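Local coordinates for fibronectin-binding protein BBK32 (PDB 6N1L), which binds fibronectin and, through its complement inhibitory domain, blocks the classical pathway of complement, probably by binding the protease C1r, at residues N94-H97 / A98-L102. Sequence-based numbering, arbitrary orientation.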
loop_
_atom_site.group_PDB
_atom_site.type_symbol
_atom_site.label_atom_id
_atom_site.label_comp_id
_atom_site.label_asym_id
_atom_site.label_seq_id
_atom_site.Cartn_x
_atom_site.Cartn_y
_atom_site.Cartn_z
ATOM N N ASN A 94 -1.878 25.710 -4.020
ATOM C CA ASN A 94 -2.520 24.404 -4.124
ATOM C C ASN A 94 -1.500 23.270 -4.077
ATOM O O ASN A 94 -1.718 22.268 -3.384
ATOM C CB ASN A 94 -3.354 24.327 -5.406
ATOM C CG ASN A 94 -2.501 24.154 -6.657
ATOM O OD1 ASN A 94 -1.558 24.915 -6.894
ATOM N ND2 ASN A 94 -2.819 23.139 -7.454
ATOM N N ASP A 95 -0.375 23.405 -4.786
ATOM C CA ASP A 95 0.570 22.302 -4.820
ATOM C C ASP A 95 1.419 22.216 -3.557
ATOM O O ASP A 95 1.925 21.133 -3.252
ATOM C CB ASP A 95 1.446 22.365 -6.081
ATOM C CG ASP A 95 2.131 23.709 -6.282
ATOM O OD1 ASP A 95 2.231 24.499 -5.319
ATOM O OD2 ASP A 95 2.572 23.967 -7.427
ATOM N N THR A 96 1.563 23.307 -2.791
ATOM C CA THR A 96 2.177 23.152 -1.476
ATOM C C THR A 96 1.261 22.370 -0.544
ATOM O O THR A 96 1.743 21.656 0.343
ATOM C CB THR A 96 2.538 24.507 -0.852
ATOM O OG1 THR A 96 1.379 25.352 -0.805
ATOM C CG2 THR A 96 3.662 25.191 -1.630
ATOM N N HIS A 97 -0.057 22.486 -0.730
ATOM C CA HIS A 97 -0.980 21.668 0.046
ATOM C C HIS A 97 -0.817 20.189 -0.293
ATOM O O HIS A 97 -0.852 19.335 0.601
ATOM C CB HIS A 97 -2.418 22.115 -0.201
ATOM C CG HIS A 97 -3.428 21.332 0.575
ATOM N ND1 HIS A 97 -4.569 20.812 0.003
ATOM C CD2 HIS A 97 -3.460 20.969 1.881
ATOM C CE1 HIS A 97 -5.264 20.166 0.922
ATOM N NE2 HIS A 97 -4.613 20.247 2.069
ATOM N N ALA A 98 -0.663 19.870 -1.578
ATOM C CA ALA A 98 -0.355 18.494 -1.966
ATOM C C ALA A 98 0.924 18.009 -1.294
ATOM O O ALA A 98 0.982 16.881 -0.792
ATOM C CB ALA A 98 -0.235 18.390 -3.482
ATOM N N LYS A 99 1.967 18.839 -1.281
ATOM C CA LYS A 99 3.197 18.443 -0.598
ATOM C C LYS A 99 2.941 18.145 0.878
ATOM O O LYS A 99 3.492 17.186 1.437
ATOM C CB LYS A 99 4.257 19.536 -0.765
ATOM C CG LYS A 99 5.625 19.207 -0.182
ATOM C CD LYS A 99 5.762 19.704 1.247
ATOM C CE LYS A 99 7.217 19.752 1.677
ATOM N NZ LYS A 99 7.347 20.328 3.046
ATOM N N ARG A 100 2.114 18.959 1.538
ATOM C CA ARG A 100 1.850 18.716 2.948
ATOM C C ARG A 100 1.124 17.390 3.161
ATOM O O ARG A 100 1.420 16.659 4.113
ATOM C CB ARG A 100 1.055 19.884 3.532
ATOM C CG ARG A 100 1.888 21.158 3.618
ATOM C CD ARG A 100 1.146 22.263 4.388
ATOM N NE ARG A 100 0.024 22.796 3.616
ATOM C CZ ARG A 100 0.120 23.805 2.756
ATOM N NH1 ARG A 100 1.289 24.401 2.549
ATOM N NH2 ARG A 100 -0.956 24.219 2.100
ATOM N N LYS A 101 0.178 17.058 2.283
ATOM C CA LYS A 101 -0.517 15.781 2.423
ATOM C C LYS A 101 0.440 14.611 2.217
ATOM O O LYS A 101 0.371 13.612 2.935
ATOM C CB LYS A 101 -1.673 15.699 1.430
ATOM C CG LYS A 101 -2.800 16.694 1.694
ATOM C CD LYS A 101 -3.888 16.600 0.625
ATOM C CE LYS A 101 -4.590 15.246 0.642
ATOM N NZ LYS A 101 -5.115 14.890 1.999
ATOM N N LEU A 102 1.342 14.732 1.243
ATOM C CA LEU A 102 2.291 13.661 0.968
ATOM C C LEU A 102 3.237 13.430 2.142
ATOM O O LEU A 102 3.572 12.287 2.459
ATOM C CB LEU A 102 3.071 13.992 -0.311
ATOM C CG LEU A 102 2.285 13.949 -1.618
ATOM C CD1 LEU A 102 3.097 14.548 -2.735
ATOM C CD2 LEU A 102 1.927 12.509 -1.989
HETATM O O HOH W 1 1.918 27.484 1.443
#
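Arg100 folds back along its own helix and lays one face of its guanidinium over the backbone of Thr96 and His97. Its NH2 comes to 3.3 Å from His97 CA. The carbonyl O of Thr96 lies under the same face, toward its rim. The chain already runs back toward the start of the helix; the bend at chi3 (-71°) then carries the guanidinium in over the backbone. Arg100 and Thr96 run side by side, and NH1 ends 3.5 Å from Thr96 OG1. A water joins the two: it donates to Thr96 OG1 at 3.1 Å and accepts a weak bond from Arg100 NH1. Thr96 OG1 also bonds the carbonyls of Tyr92 and Ile93, the familiar back-bonding of a helical threonine to the carbonyls four and three residues earlier.

The His97 side chain crosses that of Arg100 at about a right angle; NH2 lies 3.4 Å from His97 CB, and the ring and guanidinium planes are 36° apart. The His97 ring swings to Lys101, one turn on, because CG is anti to the backbone N (chi1 -179°). Lys101 CD makes a CH-pi contact over one face of the ring, 4.2 Å from the centroid and displaced toward the rim on the side of CE1 and NE2. The backbone beneath is regular alpha-helix. Arg100 N bonds Thr96 O, and Lys101 N bonds His97 O, both at 3.0 Å.

All of this lies on the first three turns of helix 93-117, near one end of the all-helical bundle. His97, Ala98 and Lys101 touch Ile146 of helix 122-147. Asp95 OD2 bonds Tyr9 OH of helix 9-44.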